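Side-chain contacts in ornithine carbamoyltransferase (Gloeobacter violaceus, PDB 3GD5), which probably catalyses the reversible transfer of the carbamoyl group from carbamoyl phosphate to ornithine, giving citrulline and phosphate in arginine biosynthesis: residues T60-R63 against V64-V68; F152-L155 against A156-L160; V186-E190 against G191-D195. All blocks are in the same frame, centred on the assembly; numbering follows the deposited sequence.

The three contacts follow one another along the chain. Contact 1 lies on helix 60-72 of the carbamoyl phosphate-binding domain, in the unit formed by strand 50-55, that helix and strand 76-79. Contacts 2 and 3 lie on the other side of the chain's centre and share the second parallel sheet. Contact 2 leads into strand 159-163, and contact 3 leaves the neighbouring strand 183-187. Their centres are 23 Å apart, with nearest atoms about 5 Å apart. The centre of contact 1 is 28 Å from that of contact 2 and 29 Å from that of contact 3. Contact 1 thus holds residues of the probable carbamoyl phosphate site, while contacts 2 and 3 are loops at the ends of neighbouring strands in the ornithine-binding domain.

Contact 1. Residues T60-R63 against V64-V68; sequences TRTR and VSFTV
Thr62 and Phe66 lie side by side, one turn apart on helix 60-72, the helix of a beta-alpha-beta unit. CG2 of Thr62 lies in the ring plane of Phe66, at the edge, 3.4 Å from CD2. Thr62 has CG2 anti to the backbone N (chi1 -56° to OG1), which turns the methyl to the ring and leaves OG1 to bond Ser59 OG. An alanine in place of Phe66 would probably leave this methyl without its apolar neighbour and open a gap beside Leu53 and Ala131.

Three i to i+4 backbone bonds join the two segments. Val64 N donates to Thr60 O at 2.8 Å, Ser65 N to Arg61 O at 3.2 Å, and Phe66 N to Thr62 O at 3.0 Å. Thr60, Arg61 and Thr62 belong to a carbamoyl phosphate site inferred by similarity. Arg61 NH2 forms a salt bridge with Glu91 of a second subunit, and Arg63 NH2 bonds Asp79 O of that subunit. Ser65 OG accepts from Gln304 NE2. Its own single proton can go to either of two helix carbonyls: OG is 2.9 Å from Thr62 O and 3.2 Å from Arg61 O.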
loop_
_atom_site.group_PDB
_atom_site.type_symbol
_atom_site.label_atom_id
_atom_site.label_comp_id
_atom_site.label_asym_id
_atom_site.label_seq_id
_atom_site.Cartn_x
_atom_site.Cartn_y
_atom_site.Cartn_z
ATOM N N THR A 60 10.888 -0.568 18.706
ATOM C CA THR A 60 12.142 0.151 18.852
ATOM C C THR A 60 12.586 0.132 20.301
ATOM O O THR A 60 13.774 0.022 20.600
ATOM C CB THR A 60 11.997 1.616 18.374
ATOM O OG1 THR A 60 11.479 1.628 17.040
ATOM C CG2 THR A 60 13.347 2.325 18.376
ATOM N N ARG A 61 11.614 0.238 21.197
ATOM C CA ARG A 61 11.866 0.230 22.630
ATOM C C ARG A 61 12.593 -1.057 22.996
ATOM O O ARG A 61 13.675 -1.045 23.589
ATOM C CB ARG A 61 10.534 0.291 23.367
ATOM C CG ARG A 61 10.621 0.477 24.864
ATOM C CD ARG A 61 9.213 0.399 25.447
ATOM N NE ARG A 61 8.318 1.357 24.802
ATOM C CZ ARG A 61 8.412 2.677 24.939
ATOM N NH1 ARG A 61 9.362 3.200 25.705
ATOM N NH2 ARG A 61 7.558 3.474 24.310
ATOM N N THR A 62 11.994 -2.178 22.628
ATOM C CA THR A 62 12.600 -3.456 22.933
ATOM C C THR A 62 13.906 -3.620 22.180
ATOM O O THR A 62 14.905 -4.047 22.753
ATOM C CB THR A 62 11.669 -4.616 22.569
ATOM O OG1 THR A 62 10.421 -4.446 23.250
ATOM C CG2 THR A 62 12.292 -5.948 22.985
ATOM N N ARG A 63 13.909 -3.260 20.900
ATOM C CA ARG A 63 15.113 -3.410 20.094
ATOM C C ARG A 63 16.303 -2.630 20.632
ATOM O O ARG A 63 17.413 -3.149 20.656
ATOM C CB ARG A 63 14.845 -3.024 18.633
ATOM C CG ARG A 63 16.013 -3.344 17.694
ATOM C CD ARG A 63 15.555 -3.437 16.232
ATOM N NE ARG A 63 14.968 -2.190 15.746
ATOM C CZ ARG A 63 15.639 -1.051 15.609
ATOM N NH1 ARG A 63 16.928 -0.993 15.918
ATOM N NH2 ARG A 63 15.018 0.029 15.173
ATOM N N VAL A 64 16.081 -1.397 21.080
ATOM C CA VAL A 64 17.183 -0.599 21.613
ATOM C C VAL A 64 17.699 -1.143 22.949
ATOM O O VAL A 64 18.911 -1.262 23.152
ATOM C CB VAL A 64 16.780 0.891 21.787
ATOM C CG1 VAL A 64 15.563 0.998 22.682
ATOM C CG2 VAL A 64 17.940 1.684 22.380
ATOM N N SER A 65 16.795 -1.485 23.858
ATOM C CA SER A 65 17.217 -2.011 25.156
ATOM C C SER A 65 18.011 -3.318 25.001
ATOM O O SER A 65 19.007 -3.529 25.690
ATOM C CB SER A 65 16.004 -2.223 26.080
ATOM O OG SER A 65 15.067 -3.132 25.529
ATOM N N PHE A 66 17.581 -4.189 24.096
ATOM C CA PHE A 66 18.305 -5.443 23.871
ATOM C C PHE A 66 19.660 -5.236 23.191
ATOM O O PHE A 66 20.646 -5.879 23.562
ATOM C CB PHE A 66 17.480 -6.392 23.005
ATOM C CG PHE A 66 16.692 -7.388 23.783
ATOM C CD1 PHE A 66 17.335 -8.413 24.471
ATOM C CD2 PHE A 66 15.304 -7.303 23.847
ATOM C CE1 PHE A 66 16.608 -9.336 25.210
ATOM C CE2 PHE A 66 14.568 -8.227 24.588
ATOM C CZ PHE A 66 15.225 -9.242 25.269
ATOM N N THR A 67 19.697 -4.345 22.200
ATOM C CA THR A 67 20.913 -4.075 21.439
ATOM C C THR A 67 22.003 -3.378 22.242
ATOM O O THR A 67 23.179 -3.720 22.111
ATOM C CB THR A 67 20.607 -3.247 20.136
ATOM O OG1 THR A 67 21.841 -2.843 19.512
ATOM C CG2 THR A 67 19.818 -2.004 20.461
ATOM N N VAL A 68 21.632 -2.399 23.065
ATOM C CA VAL A 68 22.628 -1.723 23.875
ATOM C C VAL A 68 23.112 -2.697 24.949
ATOM O O VAL A 68 24.282 -2.661 25.346
ATOM C CB VAL A 68 22.058 -0.446 24.541
ATOM C CG1 VAL A 68 23.116 0.182 25.453
ATOM C CG2 VAL A 68 21.650 0.567 23.459
#

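Contact 2. Residues F152-L155 against A156-L160; sequences FGRL and AGLKL
Leu158 packs against both Phe152 and Arg154 where the chain passes from helix 138-152 to strand 159-163. That strand is the middle one of the five-stranded parallel sheet of the Asp/Orn-binding domain. The apolar part is a meeting of Leu158 CD2 with the base of Phe152. The methyl is 3.8 Å from Phe152 CB and equally near CD1, and the two side chains run at a slant to each other. Beyond this pair, Ile148 and Met182 also touch Leu158, and Ile228 touches the Phe152 side chain.

Both methyls of Leu158 also meet polar atoms of Arg154. CD2 lies 3.3 Å from Arg154 O. CD1 comes 3.4 Å from Arg154 NE, and the side chains cross at about a right angle. Arg154 CG is placed between its backbone N and carbonyl carbon (chi1 60°), and the chain is then extended to NE. This carries the guanidinium back past Leu158, with Phe152 CB above one of its faces, offset toward the rim.

The polar part is a type II beta turn from Leu155 to Leu158. Its closing bond, Leu158 N to Leu155 O, is weak at 3.4 Å and 140°. Gly157 has backbone angles that would press a CB against the preceding carbonyl O.

The one weak turn bond is probably helped by backbone bonds of Gly157 to Gly181 and Leu158 to Ser183. The chemistry is mixed: a buried leucine lies between an aromatic side chain and an exposed arginine.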
loop_
_atom_site.group_PDB
_atom_site.type_symbol
_atom_site.label_atom_id
_atom_site.label_comp_id
_atom_site.label_asym_id
_atom_site.label_seq_id
_atom_site.Cartn_x
_atom_site.Cartn_y
_atom_site.Cartn_z
ATOM N N PHE A 152 12.786 -0.014 47.518
ATOM C CA PHE A 152 12.430 -0.377 48.881
ATOM C C PHE A 152 13.470 -1.255 49.577
ATOM O O PHE A 152 13.303 -1.626 50.739
ATOM C CB PHE A 152 11.074 -1.087 48.900
ATOM C CG PHE A 152 9.936 -0.243 48.398
ATOM C CD1 PHE A 152 9.566 -0.275 47.057
ATOM C CD2 PHE A 152 9.225 0.576 49.269
ATOM C CE1 PHE A 152 8.502 0.492 46.590
ATOM C CE2 PHE A 152 8.157 1.351 48.814
ATOM C CZ PHE A 152 7.794 1.308 47.473
ATOM N N GLY A 153 14.540 -1.585 48.863
ATOM C CA GLY A 153 15.583 -2.415 49.439
ATOM C C GLY A 153 15.118 -3.823 49.763
ATOM O O GLY A 153 15.786 -4.551 50.493
ATOM N N ARG A 154 13.969 -4.209 49.218
ATOM C CA ARG A 154 13.411 -5.539 49.451
ATOM C C ARG A 154 12.294 -5.807 48.448
ATOM O O ARG A 154 11.839 -4.894 47.758
ATOM C CB ARG A 154 12.845 -5.634 50.873
ATOM C CG ARG A 154 11.736 -4.620 51.158
ATOM C CD ARG A 154 11.122 -4.808 52.537
ATOM N NE ARG A 154 10.137 -3.772 52.847
ATOM C CZ ARG A 154 10.427 -2.481 53.012
ATOM N NH1 ARG A 154 11.678 -2.060 52.897
ATOM N NH2 ARG A 154 9.462 -1.608 53.289
ATOM N N LEU A 155 11.854 -7.060 48.371
ATOM C CA LEU A 155 10.777 -7.429 47.464
ATOM C C LEU A 155 9.673 -8.144 48.230
ATOM O O LEU A 155 8.488 -7.872 48.028
ATOM C CB LEU A 155 11.295 -8.343 46.352
ATOM C CG LEU A 155 12.413 -7.808 45.461
ATOM C CD1 LEU A 155 12.758 -8.861 44.436
ATOM C CD2 LEU A 155 11.983 -6.522 44.776
ATOM N N ALA A 156 10.078 -9.058 49.109
ATOM C CA ALA A 156 9.148 -9.840 49.920
ATOM C C ALA A 156 8.407 -8.953 50.912
ATOM O O ALA A 156 8.966 -7.985 51.426
ATOM C CB ALA A 156 9.910 -10.939 50.665
ATOM N N GLY A 157 7.145 -9.283 51.173
ATOM C CA GLY A 157 6.354 -8.499 52.106
ATOM C C GLY A 157 5.638 -7.352 51.420
ATOM O O GLY A 157 4.535 -6.973 51.807
ATOM N N LEU A 158 6.274 -6.800 50.393
ATOM C CA LEU A 158 5.705 -5.696 49.629
ATOM C C LEU A 158 4.421 -6.111 48.914
ATOM O O LEU A 158 4.148 -7.301 48.739
ATOM C CB LEU A 158 6.722 -5.210 48.595
ATOM C CG LEU A 158 7.509 -3.928 48.869
ATOM C CD1 LEU A 158 7.922 -3.846 50.329
ATOM C CD2 LEU A 158 8.725 -3.897 47.948
ATOM N N LYS A 159 3.625 -5.123 48.519
ATOM C CA LYS A 159 2.396 -5.390 47.795
ATOM C C LYS A 159 2.357 -4.569 46.496
ATOM O O LYS A 159 2.574 -3.350 46.501
ATOM C CB LYS A 159 1.167 -5.062 48.647
ATOM C CG LYS A 159 -0.145 -5.424 47.951
ATOM C CD LYS A 159 -1.345 -4.712 48.560
ATOM C CE LYS A 159 -2.638 -5.137 47.879
ATOM N NZ LYS A 159 -3.845 -4.428 48.401
ATOM N N LEU A 160 2.081 -5.260 45.392
ATOM C CA LEU A 160 1.992 -4.659 44.055
ATOM C C LEU A 160 0.530 -4.721 43.592
ATOM O O LEU A 160 -0.115 -5.771 43.654
ATOM C CB LEU A 160 2.895 -5.445 43.084
ATOM C CG LEU A 160 3.074 -5.203 41.570
ATOM C CD1 LEU A 160 1.726 -5.044 40.900
ATOM C CD2 LEU A 160 3.947 -3.990 41.316
#

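Contact 3. Residues V186-E190 against G191-D195; sequences VATPE and GFTPD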
loop_
_atom_site.group_PDB
_atom_site.type_symbol
_atom_site.label_atom_id
_atom_site.label_comp_id
_atom_site.label_asym_id
_atom_site.label_seq_id
_atom_site.Cartn_x
_atom_site.Cartn_y
_atom_site.Cartn_z
ATOM N N VAL A 186 -4.524 -7.840 41.222
ATOM C CA VAL A 186 -4.753 -7.410 39.856
ATOM C C VAL A 186 -6.213 -7.074 39.637
ATOM O O VAL A 186 -7.083 -7.941 39.724
ATOM C CB VAL A 186 -4.319 -8.498 38.851
ATOM C CG1 VAL A 186 -4.931 -9.830 39.243
ATOM C CG2 VAL A 186 -4.754 -8.114 37.440
ATOM N N ALA A 187 -6.471 -5.804 39.348
ATOM C CA ALA A 187 -7.821 -5.323 39.110
ATOM C C ALA A 187 -8.051 -5.047 37.624
ATOM O O ALA A 187 -7.313 -4.283 36.994
ATOM C CB ALA A 187 -8.070 -4.049 39.931
ATOM N N THR A 188 -9.085 -5.673 37.069
ATOM C CA THR A 188 -9.417 -5.505 35.657
ATOM C C THR A 188 -10.919 -5.532 35.464
ATOM O O THR A 188 -11.664 -5.931 36.360
ATOM C CB THR A 188 -8.881 -6.664 34.802
ATOM O OG1 THR A 188 -9.781 -7.778 34.906
ATOM C CG2 THR A 188 -7.504 -7.089 35.271
ATOM N N PRO A 189 -11.389 -5.094 34.288
ATOM C CA PRO A 189 -12.834 -5.127 34.066
ATOM C C PRO A 189 -13.209 -6.610 33.989
ATOM O O PRO A 189 -12.332 -7.473 33.874
ATOM C CB PRO A 189 -12.997 -4.408 32.727
ATOM C CG PRO A 189 -11.862 -3.436 32.733
ATOM C CD PRO A 189 -10.719 -4.279 33.261
ATOM N N GLU A 190 -14.504 -6.896 34.045
ATOM C CA GLU A 190 -15.013 -8.262 34.018
ATOM C C GLU A 190 -14.484 -9.198 32.925
ATOM O O GLU A 190 -14.030 -10.305 33.224
ATOM C CB GLU A 190 -16.539 -8.234 33.959
ATOM C CG GLU A 190 -17.190 -9.595 33.992
ATOM C CD GLU A 190 -18.688 -9.491 34.158
ATOM O OE1 GLU A 190 -19.126 -8.949 35.196
ATOM O OE2 GLU A 190 -19.430 -9.943 33.254
ATOM N N GLY A 191 -14.543 -8.777 31.668
ATOM C CA GLY A 191 -14.073 -9.656 30.609
ATOM C C GLY A 191 -12.606 -9.548 30.224
ATOM O O GLY A 191 -12.167 -10.151 29.241
ATOM N N PHE A 192 -11.835 -8.792 30.992
ATOM C CA PHE A 192 -10.427 -8.622 30.671
ATOM C C PHE A 192 -9.545 -9.046 31.825
ATOM O O PHE A 192 -8.581 -8.367 32.151
ATOM C CB PHE A 192 -10.139 -7.160 30.310
ATOM C CG PHE A 192 -10.948 -6.650 29.146
ATOM C CD1 PHE A 192 -12.322 -6.463 29.266
ATOM C CD2 PHE A 192 -10.339 -6.387 27.922
ATOM C CE1 PHE A 192 -13.085 -6.025 28.187
ATOM C CE2 PHE A 192 -11.090 -5.946 26.831
ATOM C CZ PHE A 192 -12.471 -5.766 26.965
ATOM N N THR A 193 -9.875 -10.178 32.438
ATOM C CA THR A 193 -9.102 -10.682 33.564
ATOM C C THR A 193 -7.903 -11.489 33.069
ATOM O O THR A 193 -7.861 -11.905 31.908
ATOM C CB THR A 193 -9.970 -11.595 34.474
ATOM O OG1 THR A 193 -10.377 -12.759 33.742
ATOM C CG2 THR A 193 -11.208 -10.849 34.950
ATOM N N PRO A 194 -6.904 -11.705 33.946
ATOM C CA PRO A 194 -5.700 -12.467 33.611
ATOM C C PRO A 194 -6.105 -13.894 33.281
ATOM O O PRO A 194 -7.160 -14.354 33.708
ATOM C CB PRO A 194 -4.885 -12.427 34.902
ATOM C CG PRO A 194 -5.363 -11.194 35.590
ATOM C CD PRO A 194 -6.839 -11.214 35.333
ATOM N N ASP A 195 -5.261 -14.591 32.532
ATOM C CA ASP A 195 -5.514 -15.981 32.172
ATOM C C ASP A 195 -5.618 -16.796 33.470
ATOM O O ASP A 195 -4.645 -16.909 34.221
ATOM C CB ASP A 195 -4.361 -16.486 31.306
ATOM C CG ASP A 195 -4.396 -17.983 31.091
ATOM O OD1 ASP A 195 -5.336 -18.647 31.582
ATOM O OD2 ASP A 195 -3.465 -18.495 30.425
#
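Thr188 OG1 lies 3.1 Å from Phe192 O beside a type I beta turn, Pro189 to Phe192. The turn is in the loop from strand 183-187 of the parallel sheet to helix 196-209, part of a beta-alpha-beta unit with strand 213-216. Phe192 N donates to Pro189 O at 3.2 Å, with an N-H...O angle of 159°, from well above the carbonyl plane. Thr188 OG1 donates to the same oxygen at 2.8 Å, from the opposite face. Two donors therefore grip Pro189 O. Thr188 OG1 stands between its own backbone N and carbonyl carbon (chi1 81°), which brings the hydroxyl over the turn and also within 3.4 Å of Thr193 CG2.

An apolar contact flanks the turn. Pro189 CB approaches Phe192 CD1 at 4.1 Å, the two side chains running aslant. On the returning arm of the loop a methyl meets a carbonyl: Thr193 CG2 rests 3.4 Å from Glu190 O.

Further out, the Phe192 ring stands edge-to-face with Phe250, and it meets His245 of a third subunit at about a right angle. Ile215 of the neighbouring strand touches Val186, Thr193 and Pro194, while Leu174 of helix 168-180 touches Pro194. Asp195 is the N-cap of helix 196-209, its OD1 bonding Ala197 N. At the sheet end of the loop, Val186 CG2 lies 3.6 Å from Pro194 CG.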